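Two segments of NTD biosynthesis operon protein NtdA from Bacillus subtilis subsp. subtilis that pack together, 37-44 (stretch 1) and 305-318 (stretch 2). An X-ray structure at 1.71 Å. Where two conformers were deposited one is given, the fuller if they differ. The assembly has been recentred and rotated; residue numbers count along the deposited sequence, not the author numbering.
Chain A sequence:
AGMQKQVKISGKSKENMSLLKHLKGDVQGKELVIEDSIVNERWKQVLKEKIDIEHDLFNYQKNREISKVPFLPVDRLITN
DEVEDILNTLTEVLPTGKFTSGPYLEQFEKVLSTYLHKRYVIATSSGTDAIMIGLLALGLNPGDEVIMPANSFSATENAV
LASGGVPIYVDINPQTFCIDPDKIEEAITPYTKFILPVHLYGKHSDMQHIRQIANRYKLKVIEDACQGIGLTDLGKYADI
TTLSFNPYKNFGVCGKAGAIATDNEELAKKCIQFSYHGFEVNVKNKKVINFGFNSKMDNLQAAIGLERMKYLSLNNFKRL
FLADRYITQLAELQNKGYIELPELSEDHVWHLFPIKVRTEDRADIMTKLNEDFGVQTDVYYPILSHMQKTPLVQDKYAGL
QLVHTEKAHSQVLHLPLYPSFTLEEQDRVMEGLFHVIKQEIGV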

# COMPACT_ATOMS: atom_id res chain seq x y z
N SER A 37 17.18 -22.48 -5.43
CA SER A 37 16.50 -21.25 -5.05
C SER A 37 15.00 -21.40 -5.34
O SER A 37 14.60 -22.10 -6.27
N ILE A 38 14.18 -20.72 -4.56
CA ILE A 38 12.75 -20.71 -4.78
C ILE A 38 12.41 -20.27 -6.21
O ILE A 38 11.44 -20.76 -6.80
N VAL A 39 13.22 -19.37 -6.78
CA VAL A 39 12.91 -18.78 -8.09
C VAL A 39 12.97 -19.82 -9.20
O VAL A 39 12.45 -19.59 -10.29
N ASN A 40 13.62 -20.95 -8.91
CA ASN A 40 13.82 -22.00 -9.89
C ASN A 40 12.84 -23.16 -9.72
O ASN A 40 12.95 -24.18 -10.41
N GLU A 41 11.88 -23.03 -8.82
CA GLU A 41 11.04 -24.17 -8.48
C GLU A 41 10.30 -24.77 -9.68
O GLU A 41 10.23 -26.00 -9.83
N ARG A 42 9.79 -23.91 -10.56
CA ARG A 42 9.03 -24.40 -11.71
C ARG A 42 9.92 -25.02 -12.79
O ARG A 42 9.43 -25.75 -13.65
N TRP A 43 11.22 -24.75 -12.73
CA TRP A 43 12.18 -25.37 -13.66
C TRP A 43 12.35 -26.85 -13.33
O TRP A 43 12.54 -27.68 -14.23
N LYS A 44 12.29 -27.18 -12.04
CA LYS A 44 12.55 -28.54 -11.55
C LYS A 44 11.78 -29.63 -12.28
O LYS A 44 12.37 -30.63 -12.72
N GLY A 305 3.68 -13.56 -2.66
CA GLY A 305 4.95 -13.40 -3.35
C GLY A 305 5.81 -14.65 -3.27
O GLY A 305 6.50 -15.01 -4.24
N LEU A 306 5.75 -15.33 -2.13
CA LEU A 306 6.55 -16.54 -1.96
C LEU A 306 6.03 -17.64 -2.87
O LEU A 306 6.76 -18.57 -3.20
N GLU A 307 4.77 -17.54 -3.29
CA GLU A 307 4.23 -18.50 -4.26
C GLU A 307 4.58 -18.08 -5.68
O GLU A 307 5.08 -18.89 -6.47
N ARG A 308 4.31 -16.83 -6.02
CA ARG A 308 4.48 -16.41 -7.41
C ARG A 308 5.94 -16.39 -7.81
O ARG A 308 6.25 -16.53 -8.99
N MET A 309 6.83 -16.25 -6.84
CA MET A 309 8.26 -16.20 -7.12
C MET A 309 8.76 -17.51 -7.68
O MET A 309 9.80 -17.55 -8.34
N LYS A 310 8.02 -18.60 -7.43
CA LYS A 310 8.43 -19.91 -7.91
C LYS A 310 8.44 -19.98 -9.43
O LYS A 310 9.04 -20.89 -10.02
N TYR A 311 7.78 -19.02 -10.06
CA TYR A 311 7.63 -18.97 -11.51
C TYR A 311 8.62 -18.02 -12.18
O TYR A 311 8.69 -17.97 -13.41
N LEU A 312 9.41 -17.28 -11.40
CA LEU A 312 10.23 -16.19 -11.94
C LEU A 312 11.33 -16.59 -12.93
O LEU A 312 11.43 -16.01 -14.02
N SER A 313 12.16 -17.56 -12.59
CA SER A 313 13.21 -17.96 -13.52
C SER A 313 12.63 -18.46 -14.84
O SER A 313 13.12 -18.08 -15.91
N LEU A 314 11.60 -19.29 -14.76
CA LEU A 314 10.97 -19.82 -15.98
C LEU A 314 10.37 -18.67 -16.79
O LEU A 314 10.54 -18.60 -18.00
N ASN A 315 9.68 -17.76 -16.11
CA ASN A 315 9.04 -16.65 -16.81
C ASN A 315 10.05 -15.72 -17.46
O ASN A 315 9.83 -15.26 -18.60
N ASN A 316 11.14 -15.43 -16.77
CA ASN A 316 12.16 -14.58 -17.36
C ASN A 316 12.80 -15.28 -18.55
O ASN A 316 13.10 -14.64 -19.56
N PHE A 317 12.98 -16.59 -18.46
CA PHE A 317 13.50 -17.31 -19.61
C PHE A 317 12.53 -17.21 -20.80
O PHE A 317 12.95 -16.99 -21.95
N LYS A 318 11.24 -17.36 -20.54
CA LYS A 318 10.26 -17.28 -21.63
C LYS A 318 10.29 -15.90 -22.28
O LYS A 318 10.18 -15.79 -23.50

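Where a helix is interrupted by a 3-10 turn, its freed backbone groups can bind a second segment, and side chains then seal the joint; residues 37-44 and 305-318 of NtdA illustrate the principle. The shortest polar link is Ser313 OG (chi1 m), which donates to Asn40 OD1 at 2.6 Å; the CA-to-CB bond of Asn40 points away, but its m rotamer brings the amide back. Two backbone hydrogen bonds accompany this link: Ser313 N to Val39 O at 3.1 Å, and Arg42 N to Lys310 O at 3.2 Å. One water donates to both Val39 O and Lys310 O and accepts from Leu314 N, while another accepts from Trp43 NE1 and donates to Ser313 O, so the indole nitrogen is satisfied.

Packing extends outward from this polar centre. Ile38, pointing toward stretch 2 with both chi angles t, sets CD1 3.6 Å from Met309 CE and 4.0 Å from Leu306 CD2. Val39 (m) lays CG1 3.7 Å from Met309 CG. At the far end, Leu314 CD1 lies over the Trp43 face, 3.9 Å from the six-membered ring centroid, and the indole edge meets the Phe317 face. Arg42 (chi1 and chi2 m) places CG over the Tyr311 ring, 3.7 Å from its centroid, whereas extended Lys310 bridges to Glu307 within its own stretch, NZ to OE1 2.9 Å.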

# COMPACT_ATOMS: atom_id res chain seq x y z
CB SER A 37 17.08 -20.05 -5.80
OG SER A 37 16.36 -18.87 -5.48
CB ILE A 38 12.09 -19.76 -3.76
CG1 ILE A 38 10.58 -19.66 -3.95
CG2 ILE A 38 12.70 -18.38 -3.87
CD1 ILE A 38 9.93 -18.78 -2.89
CB VAL A 39 13.82 -17.58 -8.46
CG1 VAL A 39 13.64 -16.46 -7.46
CG2 VAL A 39 15.31 -18.00 -8.56
CB ASN A 40 15.25 -22.54 -9.81
CG ASN A 40 16.28 -21.61 -10.40
OD1 ASN A 40 15.98 -20.76 -11.25
ND2 ASN A 40 17.53 -21.77 -9.97
CB GLU A 41 10.06 -23.82 -7.35
CG GLU A 41 10.71 -23.83 -5.96
CD GLU A 41 11.18 -25.21 -5.55
OE1 GLU A 41 12.33 -25.33 -5.06
OE2 GLU A 41 10.41 -26.18 -5.71
CB ARG A 42 8.11 -23.31 -12.26
CG ARG A 42 6.95 -22.97 -11.33
CD ARG A 42 6.03 -24.18 -11.15
NE ARG A 42 5.14 -24.07 -9.99
CZ ARG A 42 5.43 -24.56 -8.78
NH1 ARG A 42 6.59 -25.18 -8.57
NH2 ARG A 42 4.56 -24.43 -7.78
CB TRP A 43 13.54 -24.69 -13.58
CG TRP A 43 13.81 -23.57 -14.55
CD1 TRP A 43 14.36 -22.35 -14.26
CD2 TRP A 43 13.61 -23.59 -15.98
NE1 TRP A 43 14.51 -21.61 -15.41
CE2 TRP A 43 14.06 -22.34 -16.48
CE3 TRP A 43 13.11 -24.54 -16.88
CZ2 TRP A 43 14.00 -22.01 -17.83
CZ3 TRP A 43 13.05 -24.22 -18.22
CH2 TRP A 43 13.49 -22.97 -18.69
CB LYS A 44 12.25 -28.63 -10.05
CG LYS A 44 13.28 -27.97 -9.15
CD LYS A 44 12.89 -28.19 -7.69
CE LYS A 44 14.11 -28.20 -6.77
NZ LYS A 44 14.27 -29.53 -6.10
CB LEU A 306 6.55 -16.98 -0.49
CG LEU A 306 7.40 -16.06 0.37
CD1 LEU A 306 7.10 -16.23 1.86
CD2 LEU A 306 8.89 -16.31 0.10
CB GLU A 307 2.72 -18.64 -4.14
CG GLU A 307 2.24 -19.30 -2.87
CD GLU A 307 2.92 -20.63 -2.61
OE1 GLU A 307 3.05 -21.44 -3.56
OE2 GLU A 307 3.36 -20.84 -1.46
CB ARG A 308 3.80 -15.04 -7.67
CG ARG A 308 2.28 -15.10 -7.44
CD ARG A 308 1.56 -13.91 -8.07
NE ARG A 308 1.55 -14.05 -9.52
CZ ARG A 308 1.16 -13.12 -10.39
NH1 ARG A 308 0.71 -11.93 -9.97
NH2 ARG A 308 1.19 -13.41 -11.69
CB MET A 309 9.06 -15.85 -5.86
CG MET A 309 10.44 -15.27 -6.14
SD MET A 309 11.20 -14.62 -4.62
CE MET A 309 10.00 -15.26 -3.46
CB LYS A 310 7.50 -20.99 -7.35
CG LYS A 310 7.52 -21.06 -5.83
CD LYS A 310 6.42 -21.98 -5.33
CE LYS A 310 6.53 -22.16 -3.83
NZ LYS A 310 5.45 -23.04 -3.30
CB TYR A 311 6.18 -18.57 -11.88
CG TYR A 311 5.14 -19.57 -11.44
CD1 TYR A 311 4.55 -20.46 -12.33
CD2 TYR A 311 4.74 -19.63 -10.10
CE1 TYR A 311 3.59 -21.39 -11.90
CE2 TYR A 311 3.79 -20.55 -9.67
CZ TYR A 311 3.22 -21.43 -10.57
OH TYR A 311 2.28 -22.32 -10.09
CB LEU A 312 10.82 -15.33 -10.81
CG LEU A 312 11.75 -14.19 -11.22
CD1 LEU A 312 11.03 -13.23 -12.18
CD2 LEU A 312 12.25 -13.44 -9.96
CB SER A 313 14.12 -19.02 -12.91
OG SER A 313 14.86 -18.46 -11.85
CB LEU A 314 9.89 -20.83 -15.65
CG LEU A 314 9.03 -21.24 -16.85
CD1 LEU A 314 9.86 -22.03 -17.87
CD2 LEU A 314 7.80 -22.04 -16.43
CB ASN A 315 8.11 -15.87 -15.87
CG ASN A 315 6.77 -16.54 -15.69
OD1 ASN A 315 6.40 -17.47 -16.43
ND2 ASN A 315 6.02 -16.08 -14.69
CB ASN A 316 13.22 -14.14 -16.33
CG ASN A 316 12.87 -12.82 -15.67
OD1 ASN A 316 11.72 -12.38 -15.71
ND2 ASN A 316 13.87 -12.17 -15.08
CB PHE A 317 13.77 -18.79 -19.28
CG PHE A 317 14.32 -19.54 -20.45
CD1 PHE A 317 15.67 -19.48 -20.76
CD2 PHE A 317 13.46 -20.26 -21.28
CE1 PHE A 317 16.18 -20.16 -21.85
CE2 PHE A 317 13.95 -20.94 -22.38
CZ PHE A 317 15.31 -20.89 -22.67
CB LYS A 318 8.87 -17.65 -21.13
CG LYS A 318 8.69 -19.17 -20.88
CD LYS A 318 7.27 -19.49 -20.45
CE LYS A 318 6.34 -19.56 -21.66
NZ LYS A 318 4.93 -19.83 -21.22
O HOH W 1 10.84 -20.80 -12.16
O HOH W 2 15.72 -19.23 -16.15